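Local atomic coordinates of esterase TesA (Pseudomonas aeruginosa, PDB entry 4JGG), a protein that hydrolyses carboxylic esters, favouring Tween detergents and short-chain p-nitrophenyl esters, with weak thioesterase activity towards palmitoyl-coenzyme A. Residues T69-L74 and Q108-S113; F162-V167 and P187-N192. All coordinates share one frame; numbering follows the deposited sequence.

TesA is an alpha/beta/alpha esterase of the GDSL family, with a five-stranded parallel sheet between helices. Along the chain the first contact is interaction 1. It joins the start of helix 70-84 to the middle of helix 104-121, and so closes a loop that runs through strand 88-92 and helix 95-99. Interaction 2 opens only after that loop has closed. It ties the loop following strand 158-160, an edge strand of the sheet, to helix 186-197 near the C terminus. The chain between its segments carries the predicted catalytic D177 and H180. The centres of interactions 1 and 2 are about 23 Å apart, on opposite sides of the chain's centre, and the two do not touch.

Interaction 1: residues T69-L74 and Q108-S113; sequences TSAGGL and QQNLAS
Two neighbouring helices of the alpha/beta/alpha fold pack side by side here, helix 70-84 by its first turn and helix 104-121 by its middle. The axes of segments 70-74 and 108-113 run nearly parallel, at 26°, and approach to 8.6 Å. The backbones come nearest at S70 and N110, whose CA atoms are 5.6 Å apart.

One polar bond crosses the gap. N110 ND2 donates to S70 OG at 3.0 Å, almost straight at 167°, and the oxygen lies in the amide plane. S70 OG takes the crowded position between its backbone N and carbonyl carbon (chi1 66°). The same hydroxyl is hydrogen-bonded to D97 OD2, so buried S70 joins its own helix 70-84 to helices 104-121 and 95-99. T69 caps helix 70-84 as its N-cap residue, with OG1 accepting from G72 N at 3.1 Å.

The remaining contacts are van der Waals. S70 CB packs on N110 CB, and A71 CB lies beside the N110 amide nitrogen. L74 reaches across with CG anti to its backbone N and meets N110 at about a right angle. Its CD2 sits 3.4 Å from N110 OD1, and its CD1 sits 3.4 Å from S113 OG.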
ATOM      1  N   THR A  69       5.906   6.194  -7.419  1.00 10.30           N
ATOM      2  CA  THR A  69       4.694   6.987  -7.580  1.00 11.32           C
ATOM      3  C   THR A  69       3.660   6.123  -8.272  1.00  9.56           C
ATOM      4  O   THR A  69       3.979   5.034  -8.717  1.00  7.76           O
ATOM      5  CB  THR A  69       4.941   8.202  -8.509  1.00 12.47           C
ATOM      6  OG1 THR A  69       5.507   7.748  -9.748  1.00 10.31           O
ATOM      7  CG2 THR A  69       5.869   9.223  -7.869  1.00 12.84           C
ATOM      8  N   SER A  70       2.428   6.614  -8.403  1.00  9.47           N
ATOM      9  CA  SER A  70       1.410   5.839  -9.117  1.00  7.89           C
ATOM     10  C   SER A  70       1.835   5.567 -10.561  1.00 10.41           C
ATOM     11  O   SER A  70       1.612   4.478 -11.087  1.00  9.73           O
ATOM     12  CB  SER A  70       0.047   6.537  -9.078  1.00  7.99           C
ATOM     13  OG  SER A  70       0.086   7.756  -9.798  1.00 10.90           O
ATOM     14  N   ALA A  71       2.471   6.544 -11.198  1.00 12.36           N
ATOM     15  CA  ALA A  71       2.935   6.344 -12.571  1.00 11.26           C
ATOM     16  C   ALA A  71       4.043   5.299 -12.622  1.00  9.00           C
ATOM     17  O   ALA A  71       4.067   4.464 -13.521  1.00  8.68           O
ATOM     18  CB  ALA A  71       3.401   7.654 -13.173  1.00 12.80           C
ATOM     19  N   GLY A  72       4.954   5.344 -11.655  1.00  7.14           N
ATOM     20  CA  GLY A  72       6.052   4.389 -11.594  1.00  9.64           C
ATOM     21  C   GLY A  72       5.590   2.959 -11.342  1.00 10.69           C
ATOM     22  O   GLY A  72       6.074   2.018 -11.975  1.00  8.46           O
ATOM     23  N   GLY A  73       4.644   2.791 -10.429  1.00 10.21           N
ATOM     24  CA  GLY A  73       4.102   1.475 -10.147  1.00 10.27           C
ATOM     25  C   GLY A  73       3.369   0.898 -11.350  1.00 13.69           C
ATOM     26  O   GLY A  73       3.469  -0.302 -11.644  1.00 13.03           O
ATOM     27  N   LEU A  74       2.638   1.758 -12.057  1.00 10.14           N
ATOM     28  CA  LEU A  74       1.920   1.346 -13.251  1.00 12.50           C
ATOM     29  C   LEU A  74       2.913   0.880 -14.325  1.00 14.22           C
ATOM     30  O   LEU A  74       2.729  -0.167 -14.936  1.00 11.35           O
ATOM     31  CB  LEU A  74       1.049   2.491 -13.767  1.00 10.84           C
ATOM     32  CG  LEU A  74       0.299   2.280 -15.084  1.00 17.28           C
ATOM     33  CD1 LEU A  74      -0.661   1.105 -15.011  1.00 15.76           C
ATOM     34  CD2 LEU A  74      -0.436   3.564 -15.520  1.00 12.57           C
ATOM     35  N   GLN A 108      -5.686   8.815  -9.757  1.00 11.53           N
ATOM     36  CA  GLN A 108      -6.870   7.987  -9.935  1.00 15.03           C
ATOM     37  C   GLN A 108      -6.733   7.148 -11.202  1.00 15.89           C
ATOM     38  O   GLN A 108      -7.079   5.972 -11.223  1.00 13.77           O
ATOM     39  CB  GLN A 108      -8.125   8.866  -9.993  1.00 17.40           C
ATOM     40  CG  GLN A 108      -9.405   8.141  -9.593  1.00 18.02           C
ATOM     41  CD  GLN A 108      -9.885   7.173 -10.656  1.00 18.57           C
ATOM     42  OE1 GLN A 108      -9.435   7.219 -11.800  1.00 22.10           O
ATOM     43  NE2 GLN A 108     -10.808   6.288 -10.282  1.00 22.70           N
ATOM     44  N   GLN A 109      -6.210   7.754 -12.260  1.00 12.56           N
ATOM     45  CA  GLN A 109      -6.029   7.049 -13.527  1.00 13.57           C
ATOM     46  C   GLN A 109      -5.005   5.908 -13.423  1.00 13.14           C
ATOM     47  O   GLN A 109      -5.266   4.760 -13.816  1.00 14.38           O
ATOM     48  CB  GLN A 109      -5.591   8.053 -14.599  1.00 15.04           C
ATOM     49  CG  GLN A 109      -5.418   7.466 -15.994  1.00 23.40           C
ATOM     50  CD  GLN A 109      -4.775   8.455 -16.953  1.00 25.59           C
ATOM     51  OE1 GLN A 109      -3.712   9.014 -16.667  1.00 26.63           O
ATOM     52  NE2 GLN A 109      -5.422   8.684 -18.090  1.00 33.59           N
ATOM     53  N   ASN A 110      -3.828   6.238 -12.908  1.00 10.54           N
ATOM     54  CA  ASN A 110      -2.763   5.265 -12.738  1.00 10.85           C
ATOM     55  C   ASN A 110      -3.134   4.092 -11.826  1.00 12.43           C
ATOM     56  O   ASN A 110      -2.901   2.937 -12.173  1.00 11.06           O
ATOM     57  CB  ASN A 110      -1.504   5.955 -12.223  1.00  9.19           C
ATOM     58  CG  ASN A 110      -0.912   6.906 -13.240  1.00 15.81           C
ATOM     59  OD1 ASN A 110      -1.107   6.736 -14.447  1.00 13.00           O
ATOM     60  ND2 ASN A 110      -0.174   7.910 -12.759  1.00 12.85           N
ATOM     61  N   LEU A 111      -3.715   4.385 -10.666  1.00 11.42           N
ATOM     62  CA  LEU A 111      -4.093   3.328  -9.726  1.00 11.30           C
ATOM     63  C   LEU A 111      -5.195   2.450 -10.314  1.00 12.94           C
ATOM     64  O   LEU A 111      -5.142   1.237 -10.216  1.00 16.65           O
ATOM     65  CB  LEU A 111      -4.563   3.914  -8.387  1.00 12.13           C
ATOM     66  CG  LEU A 111      -3.569   4.533  -7.401  1.00 10.77           C
ATOM     67  CD1 LEU A 111      -4.352   5.088  -6.219  1.00 11.86           C
ATOM     68  CD2 LEU A 111      -2.529   3.517  -6.908  1.00 10.43           C
ATOM     69  N   ALA A 112      -6.191   3.082 -10.925  1.00 14.80           N
ATOM     70  CA  ALA A 112      -7.265   2.370 -11.600  1.00 16.20           C
ATOM     71  C   ALA A 112      -6.719   1.385 -12.626  1.00 16.56           C
ATOM     72  O   ALA A 112      -7.109   0.220 -12.627  1.00 14.10           O
ATOM     73  CB  ALA A 112      -8.215   3.369 -12.267  1.00 17.89           C
ATOM     74  N   SER A 113      -5.820   1.867 -13.490  1.00 12.88           N
ATOM     75  CA  SER A 113      -5.176   1.056 -14.518  1.00 13.26           C
ATOM     76  C   SER A 113      -4.343  -0.085 -13.922  1.00 12.73           C
ATOM     77  O   SER A 113      -4.361  -1.202 -14.440  1.00 16.56           O
ATOM     78  CB  SER A 113      -4.309   1.935 -15.420  1.00 13.71           C
ATOM     79  OG  SER A 113      -3.696   1.164 -16.437  1.00 20.48           O
TER

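Interaction 2: residues F162-V167 and P187-N192; sequences FFLEGV and PRLLEN
A type I beta turn, closed by the hydrogen bond from E165 N to F162 O, bends the loop against one side of helix 186-197. N192 ND2 donates to F163 O and to E165 O, each at 2.9 Å. It meets E165 O on a lone pair, but lies well above the carbonyl plane of F163. N192 OD1 accepts from R188 NE at 3.1 Å, which helps fix the amide's rotation.

R188 bends at chi2 (70°) and lays one guanidinium face over E165 O. The extended E165 side chain crosses it obliquely, its OE2 salt-bridged to R188 NH2 at 3.5 Å. E191 OE2 makes a long, out-of-plane charge contact to R188 NE.

L189 CD2 lies over one face of the F163 ring, a CH-pi contact 4.0 Å from the centroid, and meets L164 CD2 at 3.7 Å. V167 CG2 packs on R188 CG at 3.7 Å and reaches L189 CD2.

The contact holds the start of the loop that carries D177 and H180, probably catalytic; the V167 and H180 side chains are about 9 Å apart. F163, in the loop after strand 158-160, stacks edge-to-face with W43 of helix 43-53, and with L164 reaches I31 of helix 30-33.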
ATOM      1  N   PHE A 162      -7.696   3.859   5.473  1.00 15.42           N
ATOM      2  CA  PHE A 162      -6.821   4.535   6.425  1.00 17.44           C
ATOM      3  C   PHE A 162      -5.685   3.632   6.891  1.00 16.52           C
ATOM      4  O   PHE A 162      -5.623   3.250   8.063  1.00 15.71           O
ATOM      5  CB  PHE A 162      -7.640   5.022   7.626  1.00 15.19           C
ATOM      6  CG  PHE A 162      -8.941   5.665   7.236  1.00 20.19           C
ATOM      7  CD1 PHE A 162      -8.962   6.945   6.709  1.00 22.36           C
ATOM      8  CD2 PHE A 162     -10.137   4.980   7.369  1.00 24.68           C
ATOM      9  CE1 PHE A 162     -10.150   7.534   6.336  1.00 24.24           C
ATOM     10  CE2 PHE A 162     -11.335   5.571   6.999  1.00 26.94           C
ATOM     11  CZ  PHE A 162     -11.340   6.844   6.481  1.00 22.78           C
ATOM     12  N   PHE A 163      -4.791   3.295   5.964  1.00 15.42           N
ATOM     13  CA  PHE A 163      -3.682   2.384   6.230  1.00 12.64           C
ATOM     14  C   PHE A 163      -2.848   2.877   7.405  1.00 11.91           C
ATOM     15  O   PHE A 163      -2.333   2.089   8.180  1.00 12.56           O
ATOM     16  CB  PHE A 163      -2.824   2.242   4.962  1.00 12.84           C
ATOM     17  CG  PHE A 163      -1.553   1.450   5.140  1.00 12.26           C
ATOM     18  CD1 PHE A 163      -1.545   0.262   5.856  1.00 13.81           C
ATOM     19  CD2 PHE A 163      -0.370   1.866   4.524  1.00 12.96           C
ATOM     20  CE1 PHE A 163      -0.380  -0.480   5.997  1.00 11.26           C
ATOM     21  CE2 PHE A 163       0.801   1.125   4.654  1.00 10.88           C
ATOM     22  CZ  PHE A 163       0.796  -0.049   5.385  1.00 14.66           C
ATOM     23  N   LEU A 164      -2.739   4.189   7.564  1.00 14.29           N
ATOM     24  CA  LEU A 164      -1.879   4.715   8.614  1.00 11.35           C
ATOM     25  C   LEU A 164      -2.677   5.068   9.865  1.00 15.03           C
ATOM     26  O   LEU A 164      -2.247   5.880  10.681  1.00 11.79           O
ATOM     27  CB  LEU A 164      -1.082   5.920   8.109  1.00 14.27           C
ATOM     28  CG  LEU A 164      -0.365   5.695   6.778  1.00 16.04           C
ATOM     29  CD1 LEU A 164       0.334   6.985   6.347  1.00 18.29           C
ATOM     30  CD2 LEU A 164       0.633   4.557   6.881  1.00 13.41           C
ATOM     31  N   GLU A 165      -3.839   4.446  10.029  1.00 16.14           N
ATOM     32  CA  GLU A 165      -4.625   4.698  11.230  1.00 14.27           C
ATOM     33  C   GLU A 165      -3.820   4.394  12.486  1.00 13.83           C
ATOM     34  O   GLU A 165      -3.225   3.333  12.605  1.00 13.30           O
ATOM     35  CB  GLU A 165      -5.917   3.895  11.225  1.00 18.05           C
ATOM     36  CG  GLU A 165      -6.729   4.060  12.500  1.00 16.60           C
ATOM     37  CD  GLU A 165      -8.043   3.314  12.445  1.00 17.85           C
ATOM     38  OE1 GLU A 165      -8.414   2.849  11.343  1.00 22.06           O
ATOM     39  OE2 GLU A 165      -8.695   3.193  13.507  1.00 15.95           O
ATOM     40  N   GLY A 166      -3.805   5.339  13.426  1.00 16.41           N
ATOM     41  CA  GLY A 166      -3.105   5.154  14.683  1.00 11.73           C
ATOM     42  C   GLY A 166      -1.592   5.232  14.553  1.00 19.77           C
ATOM     43  O   GLY A 166      -0.863   4.996  15.522  1.00 17.63           O
ATOM     44  N   VAL A 167      -1.111   5.552  13.351  1.00 20.04           N
ATOM     45  CA  VAL A 167       0.323   5.731  13.133  1.00 16.61           C
ATOM     46  C   VAL A 167       0.635   7.174  12.743  1.00 19.71           C
ATOM     47  O   VAL A 167       1.446   7.833  13.391  1.00 16.03           O
ATOM     48  CB  VAL A 167       0.876   4.762  12.051  1.00 15.82           C
ATOM     49  CG1 VAL A 167       2.340   5.073  11.747  1.00 13.52           C
ATOM     50  CG2 VAL A 167       0.703   3.315  12.502  1.00 13.79           C
ATOM     51  N   PRO A 187       3.873  -3.284  13.706  1.00 16.23           N
ATOM     52  CA  PRO A 187       2.730  -4.106  14.112  1.00 11.89           C
ATOM     53  C   PRO A 187       1.398  -3.474  13.746  1.00 12.26           C
ATOM     54  O   PRO A 187       0.542  -4.166  13.199  1.00 10.30           O
ATOM     55  CB  PRO A 187       2.895  -4.187  15.629  1.00 11.66           C
ATOM     56  CG  PRO A 187       4.352  -4.173  15.828  1.00 13.71           C
ATOM     57  CD  PRO A 187       4.892  -3.220  14.772  1.00 15.85           C
ATOM     58  N   ARG A 188       1.237  -2.175  14.019  1.00 12.97           N
ATOM     59  CA  ARG A 188      -0.023  -1.490  13.748  1.00 14.19           C
ATOM     60  C   ARG A 188      -0.342  -1.431  12.256  1.00 12.07           C
ATOM     61  O   ARG A 188      -1.479  -1.661  11.855  1.00 12.22           O
ATOM     62  CB  ARG A 188      -0.029  -0.071  14.325  1.00 12.19           C
ATOM     63  CG  ARG A 188      -1.354   0.646  14.096  1.00 13.59           C
ATOM     64  CD  ARG A 188      -2.449   0.028  14.951  1.00 14.56           C
ATOM     65  NE  ARG A 188      -3.802   0.370  14.518  1.00 14.07           N
ATOM     66  CZ  ARG A 188      -4.551   1.315  15.078  1.00 13.54           C
ATOM     67  NH1 ARG A 188      -4.075   2.033  16.080  1.00  9.33           N
ATOM     68  NH2 ARG A 188      -5.771   1.550  14.624  1.00 14.24           N
ATOM     69  N   LEU A 189       0.652  -1.095  11.439  1.00 14.08           N
ATOM     70  CA  LEU A 189       0.493  -1.227   9.986  1.00 13.16           C
ATOM     71  C   LEU A 189      -0.086  -2.599   9.631  1.00 11.19           C
ATOM     72  O   LEU A 189      -1.061  -2.686   8.889  1.00 12.07           O
ATOM     73  CB  LEU A 189       1.821  -0.966   9.256  1.00  9.85           C
ATOM     74  CG  LEU A 189       2.324   0.476   9.401  1.00 14.10           C
ATOM     75  CD1 LEU A 189       3.671   0.705   8.680  1.00 11.00           C
ATOM     76  CD2 LEU A 189       1.265   1.453   8.885  1.00  9.87           C
ATOM     77  N   LEU A 190       0.499  -3.675  10.161  1.00 15.09           N
ATOM     78  CA  LEU A 190      -0.010  -5.023   9.872  1.00 11.46           C
ATOM     79  C   LEU A 190      -1.432  -5.218  10.374  1.00 12.73           C
ATOM     80  O   LEU A 190      -2.270  -5.790   9.671  1.00 12.27           O
ATOM     81  CB  LEU A 190       0.911  -6.116  10.437  1.00 12.21           C
ATOM     82  CG  LEU A 190       0.414  -7.567  10.362  1.00 14.63           C
ATOM     83  CD1 LEU A 190       0.235  -8.058   8.930  1.00 14.37           C
ATOM     84  CD2 LEU A 190       1.378  -8.466  11.121  1.00 12.10           C
ATOM     85  N   GLU A 191      -1.697  -4.756  11.594  1.00 11.94           N
ATOM     86  CA  GLU A 191      -3.056  -4.757  12.128  1.00 12.80           C
ATOM     87  C   GLU A 191      -4.029  -4.085  11.161  1.00 13.53           C
ATOM     88  O   GLU A 191      -5.153  -4.547  10.965  1.00 13.95           O
ATOM     89  CB  GLU A 191      -3.115  -4.066  13.497  1.00 14.93           C
ATOM     90  CG  GLU A 191      -4.538  -3.724  13.944  1.00 17.21           C
ATOM     91  CD  GLU A 191      -4.638  -3.200  15.381  1.00 17.36           C
ATOM     92  OE1 GLU A 191      -3.645  -3.258  16.142  1.00 14.56           O
ATOM     93  OE2 GLU A 191      -5.725  -2.717  15.742  1.00 17.33           O
ATOM     94  N   ASN A 192      -3.598  -2.989  10.546  1.00 12.83           N
ATOM     95  CA  ASN A 192      -4.508  -2.229   9.697  1.00 13.18           C
ATOM     96  C   ASN A 192      -4.862  -2.911   8.384  1.00 15.11           C
ATOM     97  O   ASN A 192      -5.892  -2.607   7.784  1.00 14.27           O
ATOM     98  CB  ASN A 192      -3.979  -0.809   9.462  1.00 14.27           C
ATOM     99  CG  ASN A 192      -4.089   0.047  10.698  1.00 15.57           C
ATOM    100  OD1 ASN A 192      -4.793  -0.320  11.635  1.00 16.31           O
ATOM    101  ND2 ASN A 192      -3.401   1.180  10.717  1.00 15.85           N
TER